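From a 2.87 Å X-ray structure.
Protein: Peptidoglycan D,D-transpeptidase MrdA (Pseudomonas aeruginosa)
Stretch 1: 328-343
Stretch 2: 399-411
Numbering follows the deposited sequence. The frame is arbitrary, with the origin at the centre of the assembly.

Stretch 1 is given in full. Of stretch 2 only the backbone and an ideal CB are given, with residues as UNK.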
# COMPACT_ATOMS: atom_id res chain seq x y z
N THR A 328 -7.25 1.49 11.60
CA THR A 328 -7.50 1.87 10.22
C THR A 328 -8.49 0.94 9.52
O THR A 328 -9.14 1.37 8.56
CB THR A 328 -6.18 1.90 9.43
OG1 THR A 328 -5.63 0.58 9.36
CG2 THR A 328 -5.18 2.83 10.11
N VAL A 329 -8.64 -0.30 9.99
CA VAL A 329 -9.58 -1.24 9.37
C VAL A 329 -11.03 -0.98 9.73
O VAL A 329 -11.92 -1.56 9.10
CB VAL A 329 -9.29 -2.70 9.74
CG1 VAL A 329 -7.94 -3.13 9.21
CG2 VAL A 329 -9.38 -2.88 11.24
N LYS A 330 -11.29 -0.16 10.75
CA LYS A 330 -12.64 -0.02 11.28
C LYS A 330 -13.69 0.35 10.24
O LYS A 330 -14.83 -0.15 10.35
CB LYS A 330 -12.63 0.99 12.43
CG LYS A 330 -11.99 0.45 13.70
CD LYS A 330 -11.77 1.54 14.74
CE LYS A 330 -11.17 0.96 16.01
NZ LYS A 330 -11.36 1.86 17.18
N PRO A 331 -13.43 1.19 9.23
CA PRO A 331 -14.44 1.38 8.17
C PRO A 331 -14.81 0.08 7.48
O PRO A 331 -16.00 -0.19 7.26
CB PRO A 331 -13.76 2.37 7.22
CG PRO A 331 -12.82 3.13 8.09
CD PRO A 331 -12.29 2.12 9.06
N ALA A 332 -13.82 -0.74 7.11
CA ALA A 332 -14.11 -2.00 6.45
C ALA A 332 -14.83 -2.96 7.38
O ALA A 332 -15.71 -3.71 6.95
CB ALA A 332 -12.81 -2.63 5.93
N VAL A 333 -14.48 -2.95 8.67
CA VAL A 333 -15.19 -3.78 9.64
C VAL A 333 -16.63 -3.33 9.77
O VAL A 333 -17.55 -4.15 9.88
CB VAL A 333 -14.46 -3.76 10.99
CG1 VAL A 333 -15.17 -4.65 12.00
CG2 VAL A 333 -13.01 -4.20 10.82
N ALA A 334 -16.86 -2.01 9.76
CA ALA A 334 -18.22 -1.49 9.82
C ALA A 334 -19.04 -1.95 8.62
O ALA A 334 -20.22 -2.31 8.76
CB ALA A 334 -18.21 0.03 9.91
N LEU A 335 -18.43 -1.95 7.44
CA LEU A 335 -19.12 -2.44 6.25
C LEU A 335 -19.37 -3.94 6.34
O LEU A 335 -20.36 -4.44 5.78
CB LEU A 335 -18.31 -2.11 5.00
CG LEU A 335 -18.41 -0.68 4.49
CD1 LEU A 335 -17.54 -0.48 3.26
CD2 LEU A 335 -19.85 -0.32 4.19
N ALA A 336 -18.50 -4.68 7.02
CA ALA A 336 -18.74 -6.11 7.23
C ALA A 336 -19.97 -6.33 8.10
O ALA A 336 -20.77 -7.23 7.82
CB ALA A 336 -17.51 -6.76 7.86
N GLY A 337 -20.12 -5.53 9.16
CA GLY A 337 -21.30 -5.67 10.00
C GLY A 337 -22.55 -5.11 9.35
O GLY A 337 -23.63 -5.69 9.47
N LEU A 338 -22.42 -3.98 8.65
CA LEU A 338 -23.58 -3.40 7.97
C LEU A 338 -24.10 -4.32 6.88
O LEU A 338 -25.31 -4.41 6.65
CB LEU A 338 -23.21 -2.03 7.39
CG LEU A 338 -23.11 -0.85 8.36
CD1 LEU A 338 -22.35 0.30 7.74
CD2 LEU A 338 -24.49 -0.40 8.81
N ASP A 339 -23.19 -5.03 6.20
CA ASP A 339 -23.61 -5.94 5.13
C ASP A 339 -24.36 -7.14 5.69
O ASP A 339 -25.40 -7.53 5.15
CB ASP A 339 -22.39 -6.39 4.33
CG ASP A 339 -22.76 -7.06 3.03
OD1 ASP A 339 -23.44 -6.41 2.20
OD2 ASP A 339 -22.37 -8.23 2.82
N ALA A 340 -23.85 -7.73 6.77
CA ALA A 340 -24.51 -8.89 7.36
C ALA A 340 -25.86 -8.54 7.98
O ALA A 340 -26.71 -9.43 8.12
CB ALA A 340 -23.61 -9.53 8.42
N GLY A 341 -26.07 -7.28 8.35
CA GLY A 341 -27.30 -6.88 9.00
C GLY A 341 -27.25 -6.89 10.51
O GLY A 341 -28.27 -6.59 11.15
N VAL A 342 -26.11 -7.23 11.11
CA VAL A 342 -25.99 -7.24 12.56
C VAL A 342 -26.00 -5.83 13.14
O VAL A 342 -26.32 -5.64 14.31
CB VAL A 342 -24.73 -8.01 12.98
CG1 VAL A 342 -24.78 -9.43 12.44
CG2 VAL A 342 -23.48 -7.30 12.49
N VAL A 343 -25.65 -4.83 12.33
CA VAL A 343 -25.62 -3.43 12.75
C VAL A 343 -26.18 -2.59 11.62
O VAL A 343 -25.91 -2.85 10.44
CB VAL A 343 -24.19 -2.96 13.12
CG1 VAL A 343 -24.24 -1.68 13.92
CG2 VAL A 343 -23.44 -4.02 13.90
N UNK A 399 -16.12 -16.06 11.13
CA UNK A 399 -16.36 -16.75 9.87
C UNK A 399 -16.77 -15.77 8.77
O UNK A 399 -16.29 -15.85 7.63
CB UNK A 399 -17.44 -17.82 10.05
N UNK A 400 -17.66 -14.84 9.09
CA UNK A 400 -18.12 -13.86 8.13
C UNK A 400 -17.29 -12.58 8.17
O UNK A 400 -17.44 -11.73 7.28
CB UNK A 400 -19.59 -13.54 8.38
N UNK A 401 -16.43 -12.42 9.18
CA UNK A 401 -15.50 -11.29 9.22
C UNK A 401 -14.29 -11.54 8.33
O UNK A 401 -13.97 -10.72 7.47
CB UNK A 401 -15.05 -11.02 10.66
N UNK A 402 -13.61 -12.68 8.54
CA UNK A 402 -12.48 -13.03 7.69
C UNK A 402 -12.88 -13.09 6.22
O UNK A 402 -12.08 -12.75 5.34
CB UNK A 402 -11.89 -14.37 8.13
N UNK A 403 -14.11 -13.53 5.93
CA UNK A 403 -14.57 -13.59 4.55
C UNK A 403 -14.75 -12.20 3.96
O UNK A 403 -14.44 -11.98 2.78
CB UNK A 403 -15.88 -14.37 4.46
N UNK A 404 -15.25 -11.25 4.75
CA UNK A 404 -15.47 -9.90 4.24
C UNK A 404 -14.16 -9.14 4.06
O UNK A 404 -13.93 -8.51 3.02
CB UNK A 404 -16.39 -9.13 5.18
N UNK A 405 -13.29 -9.19 5.07
CA UNK A 405 -12.00 -8.51 4.96
C UNK A 405 -11.10 -9.14 3.92
O UNK A 405 -10.16 -8.49 3.46
CB UNK A 405 -11.29 -8.51 6.31
N UNK A 406 -11.36 -10.40 3.54
CA UNK A 406 -10.61 -11.01 2.45
C UNK A 406 -11.00 -10.40 1.11
O UNK A 406 -10.14 -10.15 0.26
CB UNK A 406 -10.84 -12.52 2.43
N UNK A 407 -12.30 -10.16 0.90
CA UNK A 407 -12.75 -9.53 -0.33
C UNK A 407 -12.22 -8.11 -0.46
O UNK A 407 -12.27 -7.54 -1.56
CB UNK A 407 -14.28 -9.53 -0.39
N UNK A 408 -11.71 -7.53 0.62
CA UNK A 408 -11.05 -6.23 0.58
C UNK A 408 -9.57 -6.33 0.26
O UNK A 408 -8.90 -5.30 0.14
CB UNK A 408 -11.23 -5.51 1.92
N UNK A 409 -9.04 -7.55 0.13
CA UNK A 409 -7.65 -7.75 -0.24
C UNK A 409 -6.71 -8.12 0.89
O UNK A 409 -5.50 -8.19 0.65
CB UNK A 409 -7.13 -6.48 -0.91
N UNK A 410 -7.22 -8.37 2.09
CA UNK A 410 -6.39 -8.80 3.21
C UNK A 410 -6.25 -10.32 3.20
O UNK A 410 -7.24 -11.04 3.03
CB UNK A 410 -6.98 -8.32 4.54
N UNK A 411 -5.03 -10.80 3.39
CA UNK A 411 -4.76 -12.22 3.35
C UNK A 411 -3.72 -12.62 2.32
O UNK A 411 -2.67 -13.17 2.67
CB UNK A 411 -6.06 -12.98 3.08

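The helix that enters stretch 2 from earlier in the chain crosses the helix of stretch 1 at 122°, with axes 9.5 Å apart at closest approach.

Position 399 is out of reach of stretch 1, which sets no demand. It is Asp-399.

Position 400 points toward stretch 1, but its ideal CB has nothing within 5.5 Å. A long side chain is needed to reach Ala-340 and Val-342. Lys, Arg, Met or Gln could do so. It is Arg-400. Its guanidinium lays one face on Ala-340, Arg-400 CZ to Ala-340 CB 4.0 Å, and Arg-400 NH2 comes 3.4 Å from Val-342 CG1.

Position 401 points sideways. A medium apolar chain could bend in to the methyls of Val-333 and Ala-336; Leu, Ile or Met would suit. It is Leu-401. Leu-401 CD1 lies 4.3 Å from Ala-336 CB and 4.4 Å from Val-333 CG1.

Positions 402 and 403 are out of reach and unconstrained by stretch 1. They are His-402 and Ala-403.

Position 404 points toward stretch 1, its ideal CB 3.7 Å from Ala-336 CB. Ahead lies a hollow lined by Ala-332, Leu-335, Ala-336 and Asp-339. The small Ala-336 leaves room for a flat ring; Phe fits well, and Leu or Met is possible. It is Phe-404, a knob in this hole. Ala-336 CA sits 3.5 Å from the Phe-404 ring centroid, over the face. Phe-404 CE2 is 3.7 Å from Asp-339 CB.

Position 405 points sideways. A flexible apolar chain could reach Val-329, Ala-332 and Val-333; Met or Leu would suit. It is Met-405, with all three chi angles m. Met-405 CE is 3.7 Å from Ala-332 CB, 3.8 Å from Val-329 CB and 4.0 Å from Val-333 CG2.

Position 406 is also out of reach, so stretch 1 allows any helix-compatible residue; it is Ser-406.

Position 407 points toward stretch 1, where Asp-339 offers a negative charge. A long basic chain is favoured, though a polar one could serve. It is Arg-407. Arg-407 NH2 stays 4.5 Å from Asp-339 OD2, beyond a salt bridge.

Position 408 points toward stretch 1, its ideal CB 5.2 Å from Ala-332 CB. Leu-335 lies farther on. A large apolar chain suits. It is Phe-408. Ala-332 CB lies over its face, 4.2 Å from the Phe-408 ring centroid; Leu-335 CD1 is at the edge, 4.0 Å from Phe-408 CZ.

Position 409 has positive phi in a Schellman motif. A CB would jam against the preceding carbonyl, which calls for glycine: Gly-409.

Position 410 points toward stretch 1, with space before Val-329. A long apolar or aromatic chain could cross it. It is Phe-410, Phe-410 CZ 4.5 Å from Val-329 CG1.

Position 411 again has backbone angles that call for glycine: Gly-411.

Stretch 2, residues 399-411: DRLHAFMSRFGFG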
# COMPACT_ATOMS: atom_id res chain seq x y z
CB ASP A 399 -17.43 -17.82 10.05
CG ASP A 399 -16.93 -19.05 10.79
OD1 ASP A 399 -15.74 -19.39 10.65
OD2 ASP A 399 -17.74 -19.70 11.48
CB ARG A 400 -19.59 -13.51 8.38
CG ARG A 400 -20.54 -14.69 8.37
CD ARG A 400 -21.97 -14.24 8.65
NE ARG A 400 -22.09 -13.48 9.89
CZ ARG A 400 -23.24 -13.04 10.39
NH1 ARG A 400 -24.38 -13.28 9.76
NH2 ARG A 400 -23.26 -12.36 11.53
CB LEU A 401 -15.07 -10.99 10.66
CG LEU A 401 -14.02 -9.90 10.87
CD1 LEU A 401 -14.50 -8.59 10.25
CD2 LEU A 401 -13.71 -9.70 12.35
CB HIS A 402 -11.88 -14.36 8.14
CG HIS A 402 -11.21 -15.13 7.04
ND1 HIS A 402 -9.88 -14.95 6.70
CD2 HIS A 402 -11.68 -16.08 6.20
CE1 HIS A 402 -9.57 -15.76 5.70
NE2 HIS A 402 -10.64 -16.46 5.38
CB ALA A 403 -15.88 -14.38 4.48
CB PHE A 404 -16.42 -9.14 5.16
CG PHE A 404 -17.03 -7.92 4.53
CD1 PHE A 404 -16.35 -6.71 4.53
CD2 PHE A 404 -18.27 -7.98 3.93
CE1 PHE A 404 -16.91 -5.59 3.95
CE2 PHE A 404 -18.84 -6.86 3.35
CZ PHE A 404 -18.15 -5.66 3.35
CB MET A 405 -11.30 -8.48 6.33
CG MET A 405 -12.14 -7.86 7.44
SD MET A 405 -12.53 -6.13 7.14
CE MET A 405 -10.96 -5.36 7.54
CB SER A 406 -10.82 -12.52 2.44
OG SER A 406 -9.74 -13.17 1.79
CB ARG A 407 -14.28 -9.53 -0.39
CG ARG A 407 -14.89 -10.91 -0.19
CD ARG A 407 -16.11 -11.13 -1.08
NE ARG A 407 -17.12 -10.09 -0.92
CZ ARG A 407 -18.16 -10.18 -0.10
NH1 ARG A 407 -18.33 -11.26 0.65
NH2 ARG A 407 -19.03 -9.18 -0.03
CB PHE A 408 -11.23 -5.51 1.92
CG PHE A 408 -12.34 -4.49 1.92
CD1 PHE A 408 -13.66 -4.88 1.89
CD2 PHE A 408 -12.05 -3.14 1.95
CE1 PHE A 408 -14.68 -3.95 1.89
CE2 PHE A 408 -13.06 -2.19 1.94
CZ PHE A 408 -14.38 -2.60 1.91
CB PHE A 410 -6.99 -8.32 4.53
CG PHE A 410 -7.04 -6.83 4.66
CD1 PHE A 410 -5.88 -6.08 4.78
CD2 PHE A 410 -8.26 -6.16 4.66
CE1 PHE A 410 -5.93 -4.71 4.89
CE2 PHE A 410 -8.32 -4.79 4.77
CZ PHE A 410 -7.15 -4.06 4.89
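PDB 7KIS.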